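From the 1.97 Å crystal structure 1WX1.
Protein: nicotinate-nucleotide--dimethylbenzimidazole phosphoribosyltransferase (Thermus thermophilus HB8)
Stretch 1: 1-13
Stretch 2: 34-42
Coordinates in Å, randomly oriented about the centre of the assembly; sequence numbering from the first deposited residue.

Stretch 1 1-13: MDPEVFAQARLRM
Stretch 2 (34-42) AALQGRVKP

How do the backbones run? Residues 3-13 are helical, near -62°/-42°, with Asp-2 as N-cap (-115°/105°, chi1 t); its OD2 accepts a weak 3.0 Å bond from Glu-4 N. Ala-34 to Gln-37 end a second helix, which Gly-38 leaves at 75°/32°, a positive phi favouring glycine. Arg-39 is extended (-138°/134°). Gly-38 to Pro-42 runs broadly the same way as helix 3-13. CA-CA register: Met-1 to Leu-36 4.4 Å, Phe-6 to Ala-35 4.7 Å, Ala-9 to Val-40 5.0 Å.

Which polar bond joins them? Asp-2 N donates to Ala-35 O at 2.9 Å (143°). The same oxygen makes a 3.4 Å CA-H...O contact with Met-1 CA, so it meets both residues.

What fills the apolar seam? Ala-9 CB meets Ala-34 CB at 3.8 Å, and Phe-6 CD1 (t) meets Ala-35 CB obliquely at 3.4 Å. Val-5 (t) points toward stretch 2, its CG1 4.2 Å from Ala-34 CB. Met-1 SD (m, m, m) touches Leu-36 CD2 (m, t) at 3.3 Å. Val-40 (t) places CG2 3.8 Å from Gln-8 CB.

How do like charges coexist? Arg-12 (t, t, t) lays one guanidinium face against Lys-41 CE (m, t, t, t), 3.5 Å from NH2. Arg-12 NH2 and Lys-41 NZ are 3.5 Å apart; the guanidinium nitrogens are hydrogen-bonded elsewhere in the structure.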

# COMPACT_ATOMS: atom_id res chain seq x y z
N MET A 1 -17.95 -4.53 -17.08
CA MET A 1 -17.91 -3.04 -17.14
C MET A 1 -19.27 -2.44 -17.49
O MET A 1 -19.78 -2.63 -18.59
CB MET A 1 -16.88 -2.58 -18.17
CG MET A 1 -15.44 -2.76 -17.72
SD MET A 1 -15.05 -1.72 -16.29
CE MET A 1 -14.53 -0.20 -17.11
N ASP A 2 -19.85 -1.72 -16.53
CA ASP A 2 -21.15 -1.09 -16.73
C ASP A 2 -20.98 0.43 -16.68
O ASP A 2 -20.79 1.01 -15.61
CB ASP A 2 -22.12 -1.55 -15.64
CG ASP A 2 -23.53 -1.01 -15.84
OD1 ASP A 2 -24.45 -1.47 -15.13
OD2 ASP A 2 -23.72 -0.13 -16.70
N PRO A 3 -21.04 1.09 -17.85
CA PRO A 3 -20.88 2.54 -17.95
C PRO A 3 -21.88 3.32 -17.11
O PRO A 3 -21.55 4.36 -16.53
CB PRO A 3 -21.06 2.80 -19.45
CG PRO A 3 -22.01 1.72 -19.86
CD PRO A 3 -21.44 0.52 -19.15
N GLU A 4 -23.11 2.81 -17.04
CA GLU A 4 -24.15 3.47 -16.26
C GLU A 4 -23.76 3.49 -14.78
O GLU A 4 -23.90 4.51 -14.11
CB GLU A 4 -25.48 2.73 -16.44
CG GLU A 4 -26.68 3.45 -15.83
CD GLU A 4 -27.99 2.76 -16.13
OE1 GLU A 4 -29.05 3.31 -15.76
OE2 GLU A 4 -27.97 1.66 -16.73
N VAL A 5 -23.27 2.36 -14.28
CA VAL A 5 -22.85 2.26 -12.89
C VAL A 5 -21.62 3.14 -12.65
O VAL A 5 -21.52 3.82 -11.64
CB VAL A 5 -22.51 0.80 -12.51
CG1 VAL A 5 -21.89 0.74 -11.12
CG2 VAL A 5 -23.78 -0.04 -12.56
N PHE A 6 -20.69 3.12 -13.60
CA PHE A 6 -19.48 3.93 -13.49
C PHE A 6 -19.89 5.40 -13.31
O PHE A 6 -19.32 6.11 -12.48
CB PHE A 6 -18.62 3.76 -14.74
CG PHE A 6 -17.16 4.06 -14.53
CD1 PHE A 6 -16.18 3.25 -15.11
CD2 PHE A 6 -16.75 5.14 -13.75
CE1 PHE A 6 -14.82 3.51 -14.92
CE2 PHE A 6 -15.39 5.41 -13.56
CZ PHE A 6 -14.43 4.59 -14.14
N ALA A 7 -20.88 5.83 -14.07
CA ALA A 7 -21.37 7.21 -13.99
C ALA A 7 -22.04 7.49 -12.65
O ALA A 7 -21.80 8.52 -12.03
CB ALA A 7 -22.34 7.48 -15.13
N GLN A 8 -22.89 6.56 -12.21
CA GLN A 8 -23.60 6.70 -10.95
C GLN A 8 -22.64 6.71 -9.77
O GLN A 8 -22.82 7.45 -8.81
CB GLN A 8 -24.60 5.56 -10.79
CG GLN A 8 -25.69 5.53 -11.85
N ALA A 9 -21.61 5.86 -9.85
CA ALA A 9 -20.61 5.78 -8.79
C ALA A 9 -19.82 7.08 -8.74
O ALA A 9 -19.48 7.57 -7.67
CB ALA A 9 -19.68 4.60 -9.05
N ARG A 10 -19.55 7.64 -9.91
CA ARG A 10 -18.80 8.89 -9.99
C ARG A 10 -19.58 10.00 -9.29
O ARG A 10 -19.00 10.87 -8.65
CB ARG A 10 -18.55 9.24 -11.46
CG ARG A 10 -17.47 10.27 -11.69
CD ARG A 10 -17.33 10.58 -13.17
NE ARG A 10 -16.92 9.41 -13.94
CZ ARG A 10 -17.43 9.08 -15.12
NH1 ARG A 10 -18.39 9.82 -15.67
NH2 ARG A 10 -16.99 8.00 -15.76
N LEU A 11 -20.91 9.96 -9.41
CA LEU A 11 -21.76 10.96 -8.76
C LEU A 11 -21.76 10.79 -7.24
O LEU A 11 -21.64 11.77 -6.50
CB LEU A 11 -23.20 10.84 -9.25
CG LEU A 11 -23.55 11.15 -10.70
CD1 LEU A 11 -25.07 11.12 -10.86
CD2 LEU A 11 -23.02 12.53 -11.08
N ARG A 12 -21.90 9.55 -6.78
CA ARG A 12 -21.92 9.30 -5.34
C ARG A 12 -20.59 9.72 -4.71
O ARG A 12 -20.57 10.32 -3.63
CB ARG A 12 -22.19 7.81 -5.05
CG ARG A 12 -22.27 7.52 -3.56
CD ARG A 12 -22.56 6.06 -3.22
NE ARG A 12 -22.60 5.87 -1.77
CZ ARG A 12 -23.59 6.28 -0.99
NH1 ARG A 12 -24.65 6.90 -1.52
NH2 ARG A 12 -23.53 6.10 0.32
N MET A 13 -19.50 9.40 -5.39
CA MET A 13 -18.15 9.74 -4.92
C MET A 13 -18.05 11.23 -4.64
O MET A 13 -17.56 11.66 -3.59
CB MET A 13 -17.12 9.35 -5.99
CG MET A 13 -15.68 9.61 -5.61
SD MET A 13 -15.10 8.59 -4.23
CE MET A 13 -14.98 6.97 -5.05
N ALA A 34 -16.59 -0.55 -8.98
CA ALA A 34 -18.05 -0.45 -9.04
C ALA A 34 -18.55 -0.81 -10.44
O ALA A 34 -19.50 -1.57 -10.58
CB ALA A 34 -18.50 0.97 -8.68
N ALA A 35 -17.89 -0.27 -11.46
CA ALA A 35 -18.28 -0.53 -12.84
C ALA A 35 -18.10 -2.00 -13.20
O ALA A 35 -18.92 -2.58 -13.92
CB ALA A 35 -17.47 0.35 -13.78
N LEU A 36 -17.02 -2.61 -12.71
CA LEU A 36 -16.75 -4.02 -12.98
C LEU A 36 -17.79 -4.94 -12.35
O LEU A 36 -18.24 -5.89 -12.98
CB LEU A 36 -15.37 -4.42 -12.46
CG LEU A 36 -14.15 -3.96 -13.25
CD1 LEU A 36 -12.89 -4.51 -12.60
CD2 LEU A 36 -14.26 -4.45 -14.69
N GLN A 37 -18.17 -4.65 -11.11
CA GLN A 37 -19.17 -5.46 -10.42
C GLN A 37 -20.60 -5.08 -10.79
O GLN A 37 -21.53 -5.85 -10.56
CB GLN A 37 -19.00 -5.34 -8.91
CG GLN A 37 -17.63 -5.70 -8.38
CD GLN A 37 -17.64 -5.92 -6.88
OE1 GLN A 37 -18.55 -5.46 -6.18
NE2 GLN A 37 -16.63 -6.62 -6.38
N GLY A 38 -20.77 -3.88 -11.34
CA GLY A 38 -22.10 -3.43 -11.71
C GLY A 38 -22.90 -3.03 -10.48
O GLY A 38 -24.11 -3.18 -10.45
N ARG A 39 -22.21 -2.52 -9.47
CA ARG A 39 -22.85 -2.10 -8.22
C ARG A 39 -22.22 -0.78 -7.80
O ARG A 39 -21.01 -0.64 -7.81
CB ARG A 39 -22.57 -3.12 -7.12
CG ARG A 39 -22.58 -4.54 -7.60
CD ARG A 39 -21.78 -5.41 -6.64
NE ARG A 39 -22.49 -5.64 -5.39
CZ ARG A 39 -22.06 -6.44 -4.42
NH1 ARG A 39 -20.92 -7.12 -4.57
NH2 ARG A 39 -22.70 -6.50 -3.25
N VAL A 40 -23.05 0.19 -7.41
CA VAL A 40 -22.54 1.48 -6.98
C VAL A 40 -21.76 1.33 -5.68
O VAL A 40 -20.87 2.13 -5.38
CB VAL A 40 -23.68 2.51 -6.78
CG1 VAL A 40 -23.13 3.80 -6.19
CG2 VAL A 40 -24.34 2.80 -8.12
N LYS A 41 -22.10 0.31 -4.90
CA LYS A 41 -21.40 0.04 -3.65
C LYS A 41 -20.72 -1.33 -3.78
O LYS A 41 -21.24 -2.34 -3.33
CB LYS A 41 -22.37 0.05 -2.47
CG LYS A 41 -22.95 1.43 -2.18
CD LYS A 41 -23.76 1.45 -0.89
CE LYS A 41 -24.33 2.83 -0.61
NZ LYS A 41 -25.02 2.91 0.71
N PRO A 42 -19.53 -1.35 -4.41
CA PRO A 42 -18.77 -2.59 -4.62
C PRO A 42 -18.36 -3.22 -3.30
O PRO A 42 -18.19 -2.53 -2.29
CB PRO A 42 -17.54 -2.13 -5.42
CG PRO A 42 -17.85 -0.72 -5.84
CD PRO A 42 -18.72 -0.18 -4.76